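Local coordinates for protein hydrolase, haloacid dehalogenase-like family (Streptococcus pneumoniae, PDB 2FI1) that probably hydrolyses a substrate as a member of the haloacid dehalogenase-like family, with a metal site in its core domain, at residues A[54-57]-A[58-62]; A[138-141]-A[142-146]; A[85-88]-A[89-93]. All coordinates share one frame; numbering follows the deposited sequence.

Interaction 1: A[54-57]-A[58-62]; sequences FAIE and TFAPN
Over one face of the Phe54 ring sits the hydroxyl of Thr58, with OG1 3.2 Å above the ring plane and displaced toward the rim near CE1. The methyl of the same threonine, CG2, lies 3.6 Å above the centre of the Phe59 ring, a CH-pi type of packing, so one branched residue serves two aromatic neighbours. Thr58 manages this because OG1 stands beside its own backbone N (chi1 -63°), which turns the hydroxyl back along the helix and sends CG2 the other way. OG1 then donates to Phe54 O at 2.8 Å, and Thr58 N donates to the same oxygen at 2.9 Å; the two donors arrive from opposite faces of the carbonyl plane. Further on, Ala60 N donates to Ile56 O at 2.8 Å, and Ala60 is the first residue to leave helical angles. Pro61 N, 3.0 Å from Ile56 O, has no hydrogen to offer, which suits proline to the place where helix 52-59 stops. Small Ala55 packs on helix 41-50, while Ile56 reaches Phe66 of helix 66-77. Chemically, Phe54 O takes two donors and the hydroxyl proton of Thr58 is used inside the helix, which ties this side chain to the preceding turn and holds CG2 over Phe59.

Interaction 2: A[138-141]-A[142-146]; sequences PNPE and SMLYL
Pro140 O accepts from Leu144 N at 2.8 Å and Glu141 O from Tyr145 N at 2.9 Å, the first turn of helix 141-149. The Pro140 ring and the Leu144 side chain run alongside each other, CB of Pro140 4.0 Å from CD1 of Leu144. Proline suits this first turn, since its nitrogen needs no acceptor. Just ahead, Asn139 turns its amide oxygen onto the chain: OD1 takes the N-H of Glu141 at 2.9 Å, in the carbonyl plane, a capping bond that satisfies a backbone donor before the helical pattern is under way. Two waters continue the work from Asn139 O. One donates to it and accepts from Ser142 N; the other, also a donor to it, accepts from Met143 N and hydrogen-bonds to Ser142 OG at 2.8 Å. That hydroxyl stands between its backbone N and carbonyl carbon (chi1 55°), within range of the second water. Serine's short side chain thus joins a hydrated helix start while itself buried. Glu141 extends fully, its OE1 accepting from Lys135 N, and Tyr145 sends its hydroxyl to Glu126 and Lys149, its ring meeting that of Phe134. In the fold, Pro140 and Met143 rest on helix 162-170, at Ala170 and Ala167, whereas Met143 and Leu146 reach Ile10 of strand 8-11 and Ser142 and Leu146 touch Val104 of strand 100-104, so helix 141-149 packs against the central sheet.

Interaction 3: A[85-88]-A[89-93]; sequences EGVS and DLLED
Val87 turns CG1 anti to its backbone N (chi1 162°) and Leu91, one turn later, carries CG beside its own N (chi1 -64°), which brings Val87 CG1 to 3.9 Å from Leu91 CD1. The two side chains leave the helix in the same direction, flank to flank. Both are buried, and their branched hydrocarbon ends suit the apolar surroundings: Val87 packs on Ile181 of helix 181-188, Leu91 on Trp11 of strand 8-11. Along the same turn, Leu91 N donates to Val87 O at 3.0 Å. The neighbouring bonds are Leu90 N to Gly86 O at 3.2 Å and Glu92 N to Ser88 O at 3.0 Å. Gly86 holds the N-cap position with a positive phi of 90°, a backbone conformation open to glycine because it has no CB to meet the Glu85 carbonyl oxygen. On the outer side polar residues take over: one water bridges Ser88 OG, at 3.0 Å, and Asp89 OD1, to which it donates at 2.7 Å. An aspartate in this first turn also suits the helix dipole, whose positive end its negative charge would probably stabilise. Glu92 OE1 is hydrogen-bonded to Tyr123 OH, and Asp93 forms a salt bridge to Arg185 of helix 181-188. Leu90 also touches Trp11. The result is an amphipathic helix start with a glycine N-cap, in a helix that is packed between helix 181-188 and the parallel sheet and leads into strand 100-104, as in the Rossmann-like core of the haloacid dehalogenase family.

Overall arrangement
Along the chain the order is interaction 1, interaction 3, interaction 2. Interactions 2 and 3 belong to the domain built on the five-stranded parallel sheet: helices 87-96 and 141-149 both touch strand 8-11, with contact centres about 25 Å apart. Interaction 1 sits in the separate helical region, at the end of helix 52-59 among helices 20-34, 41-50 and 66-77, its centre about 36 Å from those of the others. None touches another. Asp12, Gly14 and Asp160 hold the calcium ion at the C-terminal ends of strands 8-11 and 155-159, about 10 Å from the side chain of Met143 and about 12 Å from that of Val87. This division is consistent with the family's core-and-cap plan.

Interaction 1: A[54-57]-A[58-62]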
loop_
_atom_site.group_PDB
_atom_site.type_symbol
_atom_site.label_atom_id
_atom_site.label_comp_id
_atom_site.label_asym_id
_atom_site.label_seq_id
_atom_site.Cartn_x
_atom_site.Cartn_y
_atom_site.Cartn_z
ATOM N N PHE A 54 -7.634 -17.789 -3.150
ATOM C CA PHE A 54 -7.130 -18.345 -4.415
ATOM C C PHE A 54 -5.748 -18.979 -4.229
ATOM O O PHE A 54 -5.486 -20.072 -4.743
ATOM C CB PHE A 54 -7.068 -17.291 -5.516
ATOM C CG PHE A 54 -6.406 -17.796 -6.768
ATOM C CD1 PHE A 54 -7.015 -18.786 -7.527
ATOM C CD2 PHE A 54 -5.177 -17.309 -7.162
ATOM C CE1 PHE A 54 -6.401 -19.275 -8.662
ATOM C CE2 PHE A 54 -4.564 -17.793 -8.303
ATOM C CZ PHE A 54 -5.176 -18.785 -9.045
ATOM N N ALA A 55 -4.875 -18.303 -3.492
ATOM C CA ALA A 55 -3.545 -18.841 -3.249
ATOM C C ALA A 55 -3.616 -20.158 -2.473
ATOM O O ALA A 55 -2.897 -21.109 -2.778
ATOM C CB ALA A 55 -2.687 -17.838 -2.508
ATOM N N ILE A 56 -4.468 -20.217 -1.455
ATOM C CA ILE A 56 -4.610 -21.442 -0.661
ATOM C C ILE A 56 -5.243 -22.571 -1.468
ATOM O O ILE A 56 -4.772 -23.699 -1.417
ATOM C CB ILE A 56 -5.383 -21.181 0.648
ATOM C CG1 ILE A 56 -4.501 -20.329 1.572
ATOM C CG2 ILE A 56 -5.782 -22.498 1.325
ATOM C CD1 ILE A 56 -5.172 -19.884 2.842
ATOM N N GLU A 57 -6.287 -22.277 -2.227
ATOM C CA GLU A 57 -6.895 -23.332 -3.046
ATOM C C GLU A 57 -5.918 -23.846 -4.105
ATOM O O GLU A 57 -5.947 -25.029 -4.458
ATOM C CB GLU A 57 -8.190 -22.855 -3.702
ATOM C CG GLU A 57 -9.046 -23.989 -4.328
ATOM C CD GLU A 57 -9.524 -25.070 -3.329
ATOM O OE1 GLU A 57 -9.395 -24.905 -2.089
ATOM O OE2 GLU A 57 -10.049 -26.105 -3.800
ATOM N N THR A 58 -5.054 -22.968 -4.601
ATOM C CA THR A 58 -4.087 -23.341 -5.644
ATOM C C THR A 58 -2.931 -24.171 -5.092
ATOM O O THR A 58 -2.577 -25.213 -5.668
ATOM C CB THR A 58 -3.545 -22.088 -6.351
ATOM O OG1 THR A 58 -4.635 -21.431 -7.003
ATOM C CG2 THR A 58 -2.488 -22.431 -7.384
ATOM N N PHE A 59 -2.359 -23.734 -3.973
ATOM C CA PHE A 59 -1.104 -24.291 -3.479
ATOM C C PHE A 59 -1.232 -25.128 -2.204
ATOM O O PHE A 59 -0.339 -25.930 -1.920
ATOM C CB PHE A 59 -0.102 -23.156 -3.230
ATOM C CG PHE A 59 0.266 -22.393 -4.465
ATOM C CD1 PHE A 59 0.871 -23.031 -5.536
ATOM C CD2 PHE A 59 0.019 -21.034 -4.557
ATOM C CE1 PHE A 59 1.203 -22.328 -6.671
ATOM C CE2 PHE A 59 0.348 -20.326 -5.693
ATOM C CZ PHE A 59 0.941 -20.974 -6.756
ATOM N N ALA A 60 -2.305 -24.939 -1.429
ATOM C CA ALA A 60 -2.422 -25.531 -0.087
ATOM C C ALA A 60 -3.843 -25.986 0.274
ATOM O O ALA A 60 -4.259 -25.828 1.419
ATOM C CB ALA A 60 -1.931 -24.521 0.946
ATOM N N PRO A 61 -4.583 -26.564 -0.687
ATOM C CA PRO A 61 -6.015 -26.800 -0.452
ATOM C C PRO A 61 -6.344 -27.726 0.718
ATOM O O PRO A 61 -7.347 -27.505 1.400
ATOM C CB PRO A 61 -6.488 -27.412 -1.776
ATOM C CG PRO A 61 -5.265 -27.988 -2.391
ATOM C CD PRO A 61 -4.173 -27.023 -2.024
ATOM N N ASN A 62 -5.507 -28.732 0.956
ATOM C CA ASN A 62 -5.759 -29.720 2.015
ATOM C C ASN A 62 -4.617 -29.819 3.023
ATOM O O ASN A 62 -4.415 -30.861 3.655
ATOM C CB ASN A 62 -6.025 -31.090 1.387
ATOM C CG ASN A 62 -7.173 -31.065 0.403
ATOM O OD1 ASN A 62 -6.995 -31.341 -0.782
ATOM N ND2 ASN A 62 -8.359 -30.714 0.887
HETATM O O HOH W 1 -9.048 -24.563 0.615
HETATM O O HOH W 2 -10.156 -27.520 0.050
#

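Interaction 2: A[138-141]-A[142-146]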
loop_
_atom_site.group_PDB
_atom_site.type_symbol
_atom_site.label_atom_id
_atom_site.label_comp_id
_atom_site.label_asym_id
_atom_site.label_seq_id
_atom_site.Cartn_x
_atom_site.Cartn_y
_atom_site.Cartn_z
ATOM N N PRO A 138 -14.261 3.351 -3.148
ATOM C CA PRO A 138 -14.160 4.543 -3.996
ATOM C C PRO A 138 -14.974 5.771 -3.571
ATOM O O PRO A 138 -14.965 6.779 -4.281
ATOM C CB PRO A 138 -14.671 4.029 -5.345
ATOM C CG PRO A 138 -15.721 3.039 -4.951
ATOM C CD PRO A 138 -15.173 2.350 -3.737
ATOM N N ASN A 139 -15.652 5.732 -2.428
ATOM C CA ASN A 139 -16.347 6.928 -1.958
ATOM C C ASN A 139 -15.294 8.021 -1.747
ATOM O O ASN A 139 -14.272 7.762 -1.109
ATOM C CB ASN A 139 -17.118 6.622 -0.662
ATOM C CG ASN A 139 -18.045 7.737 -0.247
ATOM O OD1 ASN A 139 -17.634 8.875 -0.091
ATOM N ND2 ASN A 139 -19.306 7.397 -0.013
ATOM N N PRO A 140 -15.513 9.230 -2.303
ATOM C CA PRO A 140 -14.524 10.298 -2.169
ATOM C C PRO A 140 -14.498 11.043 -0.832
ATOM O O PRO A 140 -13.750 12.002 -0.704
ATOM C CB PRO A 140 -14.925 11.273 -3.279
ATOM C CG PRO A 140 -16.423 11.117 -3.347
ATOM C CD PRO A 140 -16.668 9.650 -3.127
ATOM N N GLU A 141 -15.298 10.624 0.152
ATOM C CA GLU A 141 -15.408 11.356 1.415
ATOM C C GLU A 141 -14.062 11.717 2.064
ATOM O O GLU A 141 -13.837 12.867 2.423
ATOM C CB GLU A 141 -16.271 10.572 2.419
ATOM C CG GLU A 141 -16.533 11.329 3.702
ATOM C CD GLU A 141 -17.446 10.588 4.650
ATOM O OE1 GLU A 141 -17.210 9.404 4.925
ATOM O OE2 GLU A 141 -18.413 11.216 5.135
ATOM N N SER A 142 -13.173 10.740 2.222
ATOM C CA SER A 142 -11.906 11.004 2.894
ATOM C C SER A 142 -10.998 11.928 2.090
ATOM O O SER A 142 -10.330 12.785 2.667
ATOM C CB SER A 142 -11.173 9.706 3.256
ATOM O OG SER A 142 -10.969 8.870 2.143
ATOM N N MET A 143 -10.998 11.782 0.772
ATOM C CA MET A 143 -10.150 12.661 -0.045
ATOM C C MET A 143 -10.747 14.082 -0.127
ATOM O O MET A 143 -9.995 15.042 -0.136
ATOM C CB MET A 143 -9.786 12.031 -1.402
ATOM C CG MET A 143 -8.510 11.023 -1.392
ATOM S SD MET A 143 -8.552 10.164 -2.907
ATOM C CE MET A 143 -7.976 8.567 -2.320
ATOM N N LEU A 144 -12.076 14.215 -0.105
ATOM C CA LEU A 144 -12.700 15.543 -0.024
ATOM C C LEU A 144 -12.412 16.209 1.320
ATOM O O LEU A 144 -12.230 17.424 1.398
ATOM C CB LEU A 144 -14.211 15.454 -0.257
ATOM C CG LEU A 144 -14.611 15.148 -1.704
ATOM C CD1 LEU A 144 -16.078 14.766 -1.806
ATOM C CD2 LEU A 144 -14.298 16.323 -2.636
ATOM N N TYR A 145 -12.372 15.417 2.384
ATOM C CA TYR A 145 -11.990 15.922 3.702
ATOM C C TYR A 145 -10.582 16.520 3.649
ATOM O O TYR A 145 -10.342 17.612 4.161
ATOM C CB TYR A 145 -12.068 14.806 4.757
ATOM C CG TYR A 145 -11.176 14.978 5.965
ATOM C CD1 TYR A 145 -11.528 15.815 7.011
ATOM C CD2 TYR A 145 -9.986 14.256 6.087
ATOM C CE1 TYR A 145 -10.719 15.954 8.129
ATOM C CE2 TYR A 145 -9.169 14.384 7.189
ATOM C CZ TYR A 145 -9.537 15.233 8.224
ATOM O OH TYR A 145 -8.751 15.381 9.338
ATOM N N LEU A 146 -9.641 15.793 3.051
ATOM C CA LEU A 146 -8.274 16.293 2.937
ATOM C C LEU A 146 -8.196 17.530 2.049
ATOM O O LEU A 146 -7.486 18.485 2.362
ATOM C CB LEU A 146 -7.336 15.209 2.402
ATOM C CG LEU A 146 -7.018 14.052 3.353
ATOM C CD1 LEU A 146 -6.193 13.002 2.617
ATOM C CD2 LEU A 146 -6.319 14.535 4.615
HETATM O O HOH W 3 -14.203 8.068 1.646
HETATM O O HOH W 4 -11.851 9.087 -0.490
#

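Interaction 3: A[85-88]-A[89-93]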
loop_
_atom_site.group_PDB
_atom_site.type_symbol
_atom_site.label_atom_id
_atom_site.label_comp_id
_atom_site.label_asym_id
_atom_site.label_seq_id
_atom_site.Cartn_x
_atom_site.Cartn_y
_atom_site.Cartn_z
ATOM N N GLU A 85 10.851 -0.634 -3.735
ATOM C CA GLU A 85 12.183 -0.094 -3.926
ATOM C C GLU A 85 12.092 1.367 -4.333
ATOM O O GLU A 85 11.351 1.694 -5.237
ATOM C CB GLU A 85 12.919 -0.868 -5.028
ATOM C CG GLU A 85 14.380 -0.493 -5.176
ATOM C CD GLU A 85 15.187 -0.816 -3.937
ATOM O OE1 GLU A 85 14.959 -1.894 -3.345
ATOM O OE2 GLU A 85 16.047 0.002 -3.550
ATOM N N GLY A 86 12.829 2.230 -3.641
ATOM C CA GLY A 86 12.912 3.636 -4.022
ATOM C C GLY A 86 11.875 4.551 -3.394
ATOM O O GLY A 86 11.869 5.740 -3.664
ATOM N N VAL A 87 11.002 4.021 -2.543
ATOM C CA VAL A 87 9.968 4.851 -1.924
ATOM C C VAL A 87 10.517 6.028 -1.122
ATOM O O VAL A 87 10.101 7.164 -1.327
ATOM C CB VAL A 87 9.019 3.989 -1.045
ATOM C CG1 VAL A 87 8.229 4.831 -0.058
ATOM C CG2 VAL A 87 8.074 3.220 -1.946
ATOM N N SER A 88 11.430 5.770 -0.193
ATOM C CA SER A 88 11.858 6.853 0.695
ATOM C C SER A 88 12.562 7.978 -0.075
ATOM O O SER A 88 12.348 9.160 0.215
ATOM C CB SER A 88 12.699 6.312 1.854
ATOM O OG SER A 88 13.890 5.733 1.413
ATOM N N ASP A 89 13.336 7.622 -1.100
ATOM C CA ASP A 89 13.984 8.637 -1.937
ATOM C C ASP A 89 12.978 9.486 -2.715
ATOM O O ASP A 89 13.187 10.670 -2.930
ATOM C CB ASP A 89 14.945 8.004 -2.942
ATOM C CG ASP A 89 16.243 7.525 -2.321
ATOM O OD1 ASP A 89 16.683 8.080 -1.288
ATOM O OD2 ASP A 89 16.860 6.606 -2.913
ATOM N N LEU A 90 11.889 8.873 -3.188
ATOM C CA LEU A 90 10.880 9.634 -3.912
ATOM C C LEU A 90 10.144 10.581 -2.975
ATOM O O LEU A 90 9.917 11.739 -3.311
ATOM C CB LEU A 90 9.901 8.715 -4.661
ATOM C CG LEU A 90 8.775 9.445 -5.400
ATOM C CD1 LEU A 90 9.328 10.460 -6.387
ATOM C CD2 LEU A 90 7.864 8.463 -6.121
ATOM N N LEU A 91 9.768 10.083 -1.800
ATOM C CA LEU A 91 9.131 10.945 -0.817
ATOM C C LEU A 91 10.024 12.160 -0.505
ATOM O O LEU A 91 9.556 13.294 -0.431
ATOM C CB LEU A 91 8.794 10.166 0.453
ATOM C CG LEU A 91 7.776 9.037 0.276
ATOM C CD1 LEU A 91 7.607 8.291 1.592
ATOM C CD2 LEU A 91 6.422 9.527 -0.216
ATOM N N GLU A 92 11.323 11.907 -0.370
ATOM C CA GLU A 92 12.264 12.993 -0.075
ATOM C C GLU A 92 12.390 13.997 -1.216
ATOM O O GLU A 92 12.366 15.205 -0.986
ATOM C CB GLU A 92 13.633 12.429 0.277
ATOM C CG GLU A 92 14.641 13.471 0.773
ATOM C CD GLU A 92 14.177 14.245 2.002
ATOM O OE1 GLU A 92 13.293 13.774 2.754
ATOM O OE2 GLU A 92 14.698 15.360 2.224
ATOM N N ASP A 93 12.495 13.505 -2.454
ATOM C CA ASP A 93 12.614 14.417 -3.578
ATOM C C ASP A 93 11.394 15.331 -3.666
ATOM O O ASP A 93 11.502 16.507 -3.973
ATOM C CB ASP A 93 12.797 13.656 -4.897
ATOM C CG ASP A 93 14.173 13.048 -5.055
ATOM O OD1 ASP A 93 15.140 13.535 -4.424
ATOM O OD2 ASP A 93 14.314 12.082 -5.830
HETATM O O HOH W 5 16.052 7.740 1.352
#